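PDB 7COL: 5-ketofructose reductase from Gluconobacter sp., which probably catalyses the NADPH-dependent reduction of 5-keto-D-fructose to D-fructose, using a fold of the shikimate dehydrogenase type. Local coordinates for residues D81-A86 with I103-D108; M251-G256 with V272-L277. All blocks are in the same frame, centred on the assembly; numbering follows the deposited sequence.

Interaction 1 (D81-A86 with I103-D108); sequences DIAESA and IGHNTD. With NDP (NADPH dihydro-nicotinamide-adenine-dinucleotide phosphate), chain C.
Two backbone hydrogen bonds join D81 and A83 to G104 in a short parallel pairing. G104 N donates to D81 O (2.9 Å) almost straight, at 173°, and G104 O accepts from A83 N at 2.8 Å, so both polar backbone atoms of the glycine are used on the same neighbour. CA-H...O contacts from I103 to D81 O and from I82 to G104 O reinforce the pairing.

Where 81-86 turns into its helix, A83 at the N-cap, two alanine methyls make van der Waals contacts with 103-108. A86 CB rests 3.5 Å from N106 N, and A83 CB lies 3.5 Å from H105 ND1, approaching that ring obliquely.

Water gives the third link: it donates to S85 OG (2.7 Å) and accepts from N106 N (2.8 Å). S85 OG is also hydrogen-bonded to E142. N106 CG swings off the backbone N (chi1 -163°), which lets OD1 accept from D108 N in an Asx turn, while ND2 bonds to A91 O.

Strand 81-82 is an outermost strand of the mixed sheet in this chain, next to 101-105. Helix 134-145 packs on S85, helix 248-264 touches H105 and T107, and D108 reaches the nicotinamide of NADPH.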
loop_
_atom_site.group_PDB
_atom_site.type_symbol
_atom_site.label_atom_id
_atom_site.label_comp_id
_atom_site.label_asym_id
_atom_site.label_seq_id
_atom_site.Cartn_x
_atom_site.Cartn_y
_atom_site.Cartn_z
ATOM N N ASP A 81 -11.123 2.234 -20.826
ATOM C CA ASP A 81 -11.079 1.263 -21.930
ATOM C C ASP A 81 -11.152 -0.154 -21.342
ATOM O O ASP A 81 -11.084 -0.308 -20.126
ATOM C CB ASP A 81 -9.796 1.478 -22.772
ATOM C CG ASP A 81 -9.781 0.676 -24.090
ATOM O OD1 ASP A 81 -10.849 0.300 -24.636
ATOM O OD2 ASP A 81 -8.668 0.391 -24.583
ATOM N N ILE A 82 -11.343 -1.162 -22.197
ATOM C CA ILE A 82 -11.417 -2.580 -21.790
ATOM C C ILE A 82 -10.748 -3.454 -22.829
ATOM O O ILE A 82 -10.806 -3.143 -24.014
ATOM C CB ILE A 82 -12.856 -3.147 -21.712
ATOM C CG1 ILE A 82 -13.948 -2.102 -21.993
ATOM C CG2 ILE A 82 -13.053 -3.918 -20.422
ATOM C CD1 ILE A 82 -15.256 -2.731 -22.423
ATOM N N ALA A 83 -10.152 -4.559 -22.390
ATOM C CA ALA A 83 -9.529 -5.506 -23.285
ATOM C C ALA A 83 -10.632 -6.408 -23.850
ATOM O O ALA A 83 -11.748 -6.423 -23.322
ATOM C CB ALA A 83 -8.481 -6.315 -22.546
ATOM N N GLU A 84 -10.325 -7.135 -24.919
ATOM C CA GLU A 84 -11.357 -7.894 -25.655
ATOM C C GLU A 84 -12.097 -8.944 -24.825
ATOM O O GLU A 84 -13.325 -8.994 -24.869
ATOM C CB GLU A 84 -10.833 -8.489 -26.982
ATOM C CG GLU A 84 -11.901 -9.211 -27.845
ATOM C CD GLU A 84 -12.974 -8.292 -28.453
ATOM O OE1 GLU A 84 -12.923 -7.066 -28.265
ATOM O OE2 GLU A 84 -13.893 -8.801 -29.148
ATOM N N SER A 85 -11.364 -9.792 -24.086
ATOM C CA SER A 85 -12.035 -10.809 -23.291
ATOM C C SER A 85 -12.907 -10.186 -22.213
ATOM O O SER A 85 -14.022 -10.634 -22.013
ATOM C CB SER A 85 -11.065 -11.847 -22.714
ATOM O OG SER A 85 -10.345 -11.339 -21.605
ATOM N N ALA A 86 -12.395 -9.150 -21.532
ATOM C CA ALA A 86 -13.141 -8.462 -20.494
ATOM C C ALA A 86 -14.444 -7.854 -21.048
ATOM O O ALA A 86 -15.496 -7.906 -20.391
ATOM C CB ALA A 86 -12.262 -7.385 -19.826
ATOM N N ILE A 103 -7.500 0.775 -17.777
ATOM C CA ILE A 103 -7.798 -0.235 -18.798
ATOM C C ILE A 103 -8.199 -1.531 -18.109
ATOM O O ILE A 103 -7.402 -2.117 -17.384
ATOM C CB ILE A 103 -6.603 -0.453 -19.771
ATOM C CG1 ILE A 103 -6.092 0.893 -20.301
ATOM C CG2 ILE A 103 -7.000 -1.361 -20.933
ATOM C CD1 ILE A 103 -4.585 1.016 -20.395
ATOM N N GLY A 104 -9.426 -1.980 -18.354
ATOM C CA GLY A 104 -9.949 -3.188 -17.703
ATOM C C GLY A 104 -9.604 -4.478 -18.416
ATOM O O GLY A 104 -9.862 -4.604 -19.618
ATOM N N HIS A 105 -9.022 -5.433 -17.674
ATOM C CA HIS A 105 -8.761 -6.784 -18.181
ATOM C C HIS A 105 -9.478 -7.845 -17.337
ATOM O O HIS A 105 -9.750 -7.641 -16.150
ATOM C CB HIS A 105 -7.259 -7.107 -18.208
ATOM C CG HIS A 105 -6.422 -6.110 -18.945
ATOM N ND1 HIS A 105 -5.910 -6.358 -20.202
ATOM C CD2 HIS A 105 -5.955 -4.889 -18.584
ATOM C CE1 HIS A 105 -5.198 -5.319 -20.598
ATOM N NE2 HIS A 105 -5.202 -4.418 -19.631
ATOM N N ASN A 106 -9.772 -8.981 -17.965
ATOM C CA ASN A 106 -10.215 -10.169 -17.244
ATOM C C ASN A 106 -9.230 -11.366 -17.344
ATOM O O ASN A 106 -9.075 -11.955 -18.411
ATOM C CB ASN A 106 -11.606 -10.583 -17.707
ATOM C CG ASN A 106 -12.276 -11.524 -16.728
ATOM O OD1 ASN A 106 -11.759 -12.592 -16.432
ATOM N ND2 ASN A 106 -13.417 -11.111 -16.196
ATOM N N THR A 107 -8.632 -11.761 -16.224
ATOM C CA THR A 107 -7.657 -12.867 -16.235
ATOM C C THR A 107 -8.229 -14.203 -15.743
ATOM O O THR A 107 -7.515 -15.195 -15.757
ATOM C CB THR A 107 -6.354 -12.542 -15.454
ATOM O OG1 THR A 107 -6.649 -12.383 -14.066
ATOM C CG2 THR A 107 -5.675 -11.274 -15.992
ATOM N N ASP A 108 -9.507 -14.218 -15.338
ATOM C CA ASP A 108 -10.154 -15.415 -14.768
ATOM C C ASP A 108 -10.042 -16.686 -15.596
ATOM O O ASP A 108 -9.878 -17.777 -15.034
ATOM C CB ASP A 108 -11.620 -15.157 -14.414
ATOM C CG ASP A 108 -11.788 -14.574 -13.033
ATOM O OD1 ASP A 108 -11.006 -14.938 -12.116
ATOM O OD2 ASP A 108 -12.711 -13.753 -12.859
HETATM P PA NDP C . -20.344 -19.692 -9.513
HETATM O O1A NDP C . -21.112 -19.735 -8.208
HETATM O O2A NDP C . -20.451 -18.472 -10.399
HETATM O O5B NDP C . -20.763 -20.982 -10.390
HETATM C C5B NDP C . -20.825 -22.277 -9.789
HETATM C C4B NDP C . -21.057 -23.321 -10.872
HETATM O O4B NDP C . -20.826 -24.620 -10.327
HETATM C C3B NDP C . -22.492 -23.328 -11.363
HETATM O O3B NDP C . -22.505 -23.586 -12.772
HETATM C C2B NDP C . -23.131 -24.496 -10.638
HETATM O O2B NDP C . -24.253 -25.051 -11.329
HETATM C C1B NDP C . -21.969 -25.462 -10.528
HETATM N N9A NDP C . -22.137 -26.412 -9.408
HETATM C C8A NDP C . -21.832 -26.174 -8.111
HETATM N N7A NDP C . -22.115 -27.250 -7.340
HETATM C C5A NDP C . -22.598 -28.208 -8.157
HETATM C C6A NDP C . -23.084 -29.603 -8.012
HETATM N N6A NDP C . -23.102 -30.183 -6.789
HETATM N N1A NDP C . -23.513 -30.270 -9.122
HETATM C C2A NDP C . -23.498 -29.706 -10.346
HETATM N N3A NDP C . -23.065 -28.442 -10.552
HETATM C C4A NDP C . -22.611 -27.656 -9.522
HETATM O O3 NDP C . -18.791 -20.016 -9.209
HETATM P PN NDP C . -17.589 -19.501 -10.165
HETATM O O1N NDP C . -17.310 -18.049 -9.820
HETATM O O2N NDP C . -17.907 -19.888 -11.584
HETATM O O5D NDP C . -16.300 -20.357 -9.673
HETATM C C5D NDP C . -16.281 -21.786 -9.649
HETATM C C4D NDP C . -14.995 -22.274 -8.983
HETATM O O4D NDP C . -13.859 -21.903 -9.770
HETATM C C3D NDP C . -14.778 -21.679 -7.596
HETATM O O3D NDP C . -14.560 -22.766 -6.694
HETATM C C2D NDP C . -13.554 -20.776 -7.709
HETATM O O2D NDP C . -12.721 -20.891 -6.553
HETATM C C1D NDP C . -12.843 -21.286 -8.964
HETATM N N1N NDP C . -12.065 -20.308 -9.756
HETATM C C2N NDP C . -10.757 -20.594 -9.961
HETATM C C3N NDP C . -9.914 -19.754 -10.708
HETATM C C7N NDP C . -8.450 -20.116 -10.898
HETATM O O7N NDP C . -7.681 -19.333 -11.466
HETATM N N7N NDP C . -8.001 -21.298 -10.436
HETATM C C4N NDP C . -10.477 -18.594 -11.273
HETATM C C5N NDP C . -11.835 -18.312 -11.069
HETATM C C6N NDP C . -12.615 -19.192 -10.305
HETATM P P2B NDP C . -25.688 -24.310 -11.320
HETATM O O1X NDP C . -25.521 -23.244 -12.379
HETATM O O2X NDP C . -26.669 -25.399 -11.706
HETATM O O3X NDP C . -25.831 -23.784 -9.913
HETATM O O HOH W 1 -9.115 -9.135 -20.656
#

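Interaction 2 (M251-G256 with V272-L277); sequences MLVNQG and VMAQTL. With NDP (NADPH dihydro-nicotinamide-adenine-dinucleotide phosphate), chain C.
V253 lies between the two helices, both of its methyls bearing on helix 272-277. CG2, beside the backbone N with CG1 anti to it (chi1 173°), presses on the A274 backbone at CA, 3.6 Å away, while CG1 meets M273 CB at 3.8 Å. Beside it, L252 and L277 cross at about a right angle, their CD1 atoms 3.7 Å apart. M273 bends at chi3 (79°), bringing CE to within 3.8 Å of G256 C, over a residue with no side chain to obstruct it. An alanine in place of V253 would probably leave A274 and the M273 CB without their methyl partners and open a gap between the helices.

A274 and L252, both partly exposed, form the rim of this apolar seam, and beyond it the contact thins out: Q275, which is exposed, starts away from the other helix, and no hydrogen bond joins the segments, whose axes approach to 9.5 Å at 129°. T276 OG1 turns back on its own helix and donates to V272 O. Helix 23-34 packs on M273 and L277.

Q255 instead faces the cofactor: NE2 donates to O7N of NADPH (2.8 Å, 154°). One helix thus packs on 270-281 while holding the nicotinamide carboxamide, in a helix pair within the C-terminal region of the shikimate dehydrogenase family, here lying beside the nicotinamide.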
loop_
_atom_site.group_PDB
_atom_site.type_symbol
_atom_site.label_atom_id
_atom_site.label_comp_id
_atom_site.label_asym_id
_atom_site.label_seq_id
_atom_site.Cartn_x
_atom_site.Cartn_y
_atom_site.Cartn_z
ATOM N N MET A 251 -3.222 -22.569 -12.314
ATOM C CA MET A 251 -4.056 -21.544 -12.963
ATOM C C MET A 251 -4.040 -20.211 -12.224
ATOM O O MET A 251 -3.979 -19.152 -12.844
ATOM C CB MET A 251 -5.488 -22.047 -13.121
ATOM C CG MET A 251 -5.576 -23.225 -14.076
ATOM S SD MET A 251 -7.263 -23.787 -14.226
ATOM C CE MET A 251 -7.049 -25.406 -14.951
ATOM N N LEU A 252 -4.090 -20.271 -10.898
ATOM C CA LEU A 252 -4.013 -19.070 -10.059
ATOM C C LEU A 252 -2.647 -18.402 -10.148
ATOM O O LEU A 252 -2.562 -17.175 -10.245
ATOM C CB LEU A 252 -4.330 -19.399 -8.602
ATOM C CG LEU A 252 -5.237 -18.487 -7.768
ATOM C CD1 LEU A 252 -5.125 -18.901 -6.306
ATOM C CD2 LEU A 252 -4.960 -16.992 -7.917
ATOM N N VAL A 253 -1.589 -19.212 -10.129
ATOM C CA VAL A 253 -0.223 -18.721 -10.337
ATOM C C VAL A 253 -0.124 -17.979 -11.669
ATOM O O VAL A 253 0.458 -16.896 -11.727
ATOM C CB VAL A 253 0.826 -19.860 -10.255
ATOM C CG1 VAL A 253 2.216 -19.364 -10.629
ATOM C CG2 VAL A 253 0.855 -20.452 -8.857
ATOM N N ASN A 254 -0.706 -18.564 -12.722
ATOM C CA ASN A 254 -0.665 -17.972 -14.049
ATOM C C ASN A 254 -1.428 -16.656 -14.151
ATOM O O ASN A 254 -0.932 -15.728 -14.793
ATOM C CB ASN A 254 -1.141 -18.965 -15.110
ATOM C CG ASN A 254 -0.114 -20.037 -15.405
ATOM O OD1 ASN A 254 1.091 -19.816 -15.258
ATOM N ND2 ASN A 254 -0.586 -21.210 -15.838
ATOM N N GLN A 255 -2.600 -16.579 -13.503
ATOM C CA GLN A 255 -3.342 -15.332 -13.338
ATOM C C GLN A 255 -2.487 -14.229 -12.714
ATOM O O GLN A 255 -2.541 -13.083 -13.152
ATOM C CB GLN A 255 -4.544 -15.525 -12.419
ATOM C CG GLN A 255 -5.769 -16.147 -13.042
ATOM C CD GLN A 255 -7.044 -15.672 -12.359
ATOM O OE1 GLN A 255 -7.380 -14.496 -12.392
ATOM N NE2 GLN A 255 -7.774 -16.598 -11.771
ATOM N N GLY A 256 -1.719 -14.583 -11.686
ATOM C CA GLY A 256 -0.833 -13.634 -10.989
ATOM C C GLY A 256 0.326 -13.215 -11.875
ATOM O O GLY A 256 0.664 -12.021 -11.913
ATOM N N VAL A 272 8.501 -20.015 -7.877
ATOM C CA VAL A 272 8.481 -19.295 -6.613
ATOM C C VAL A 272 7.028 -19.123 -6.133
ATOM O O VAL A 272 6.681 -19.479 -4.998
ATOM C CB VAL A 272 9.178 -17.919 -6.777
ATOM C CG1 VAL A 272 8.938 -17.009 -5.572
ATOM C CG2 VAL A 272 10.658 -18.098 -7.032
ATOM N N MET A 273 6.187 -18.603 -7.026
ATOM C CA MET A 273 4.783 -18.315 -6.746
ATOM C C MET A 273 3.959 -19.558 -6.415
ATOM O O MET A 273 3.140 -19.515 -5.489
ATOM C CB MET A 273 4.166 -17.553 -7.923
ATOM C CG MET A 273 4.682 -16.130 -8.079
ATOM S SD MET A 273 4.122 -15.348 -9.601
ATOM C CE MET A 273 2.446 -14.867 -9.188
ATOM N N ALA A 274 4.173 -20.644 -7.176
ATOM C CA ALA A 274 3.540 -21.956 -6.917
ATOM C C ALA A 274 3.888 -22.511 -5.533
ATOM O O ALA A 274 2.990 -22.834 -4.751
ATOM C CB ALA A 274 3.873 -22.966 -8.015
ATOM N N GLN A 275 5.183 -22.582 -5.228
ATOM C CA GLN A 275 5.636 -22.990 -3.896
ATOM C C GLN A 275 4.945 -22.184 -2.791
ATOM O O GLN A 275 4.392 -22.775 -1.868
ATOM C CB GLN A 275 7.167 -22.925 -3.769
ATOM C CG GLN A 275 7.743 -23.849 -2.695
ATOM C CD GLN A 275 7.269 -25.292 -2.830
ATOM O OE1 GLN A 275 6.424 -25.756 -2.054
ATOM N NE2 GLN A 275 7.788 -26.000 -3.831
ATOM N N THR A 276 4.936 -20.851 -2.928
ATOM C CA THR A 276 4.266 -19.943 -1.972
ATOM C C THR A 276 2.791 -20.331 -1.742
ATOM O O THR A 276 2.367 -20.492 -0.595
ATOM C CB THR A 276 4.417 -18.450 -2.383
ATOM O OG1 THR A 276 5.804 -18.158 -2.612
ATOM C CG2 THR A 276 3.898 -17.514 -1.290
ATOM N N LEU A 277 2.041 -20.510 -2.830
ATOM C CA LEU A 277 0.660 -21.011 -2.766
ATOM C C LEU A 277 0.519 -22.392 -2.127
ATOM O O LEU A 277 -0.403 -22.616 -1.338
ATOM C CB LEU A 277 0.002 -21.040 -4.151
ATOM C CG LEU A 277 -0.868 -19.852 -4.594
ATOM C CD1 LEU A 277 -1.672 -20.264 -5.818
ATOM C CD2 LEU A 277 -1.810 -19.314 -3.513
HETATM P PA NDP C . -20.344 -19.692 -9.513
HETATM O O1A NDP C . -21.112 -19.735 -8.208
HETATM O O2A NDP C . -20.451 -18.472 -10.399
HETATM O O5B NDP C . -20.763 -20.982 -10.390
HETATM C C5B NDP C . -20.825 -22.277 -9.789
HETATM C C4B NDP C . -21.057 -23.321 -10.872
HETATM O O4B NDP C . -20.826 -24.620 -10.327
HETATM C C3B NDP C . -22.492 -23.328 -11.363
HETATM O O3B NDP C . -22.505 -23.586 -12.772
HETATM C C2B NDP C . -23.131 -24.496 -10.638
HETATM O O2B NDP C . -24.253 -25.051 -11.329
HETATM C C1B NDP C . -21.969 -25.462 -10.528
HETATM N N9A NDP C . -22.137 -26.412 -9.408
HETATM C C8A NDP C . -21.832 -26.174 -8.111
HETATM N N7A NDP C . -22.115 -27.250 -7.340
HETATM C C5A NDP C . -22.598 -28.208 -8.157
HETATM C C6A NDP C . -23.084 -29.603 -8.012
HETATM N N6A NDP C . -23.102 -30.183 -6.789
HETATM N N1A NDP C . -23.513 -30.270 -9.122
HETATM C C2A NDP C . -23.498 -29.706 -10.346
HETATM N N3A NDP C . -23.065 -28.442 -10.552
HETATM C C4A NDP C . -22.611 -27.656 -9.522
HETATM O O3 NDP C . -18.791 -20.016 -9.209
HETATM P PN NDP C . -17.589 -19.501 -10.165
HETATM O O1N NDP C . -17.310 -18.049 -9.820
HETATM O O2N NDP C . -17.907 -19.888 -11.584
HETATM O O5D NDP C . -16.300 -20.357 -9.673
HETATM C C5D NDP C . -16.281 -21.786 -9.649
HETATM C C4D NDP C . -14.995 -22.274 -8.983
HETATM O O4D NDP C . -13.859 -21.903 -9.770
HETATM C C3D NDP C . -14.778 -21.679 -7.596
HETATM O O3D NDP C . -14.560 -22.766 -6.694
HETATM C C2D NDP C . -13.554 -20.776 -7.709
HETATM O O2D NDP C . -12.721 -20.891 -6.553
HETATM C C1D NDP C . -12.843 -21.286 -8.964
HETATM N N1N NDP C . -12.065 -20.308 -9.756
HETATM C C2N NDP C . -10.757 -20.594 -9.961
HETATM C C3N NDP C . -9.914 -19.754 -10.708
HETATM C C7N NDP C . -8.450 -20.116 -10.898
HETATM O O7N NDP C . -7.681 -19.333 -11.466
HETATM N N7N NDP C . -8.001 -21.298 -10.436
HETATM C C4N NDP C . -10.477 -18.594 -11.273
HETATM C C5N NDP C . -11.835 -18.312 -11.069
HETATM C C6N NDP C . -12.615 -19.192 -10.305
HETATM P P2B NDP C . -25.688 -24.310 -11.320
HETATM O O1X NDP C . -25.521 -23.244 -12.379
HETATM O O2X NDP C . -26.669 -25.399 -11.706
HETATM O O3X NDP C . -25.831 -23.784 -9.913
#

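How the interactions relate
Interaction 1 closes before interaction 2 opens along the chain, and their centres lie about 20 Å apart. The first belongs to the mixed sheet, at the edge strand 81-82 and its neighbour 101-105; the second pairs helices 248-264 and 270-281, which follow the last strand of the parallel, Rossmann-type sheet. They meet where T107 OG1 lies 2.8 Å from Q255 OE1, a probable hydrogen bond. Both also touch NADPH, through D108 and Q255, which lie next to each other at the nicotinamide. Segments far apart in sequence are therefore brought together at the nicotinamide, consistent with a reaction site between the substrate-binding and nucleotide-binding domains.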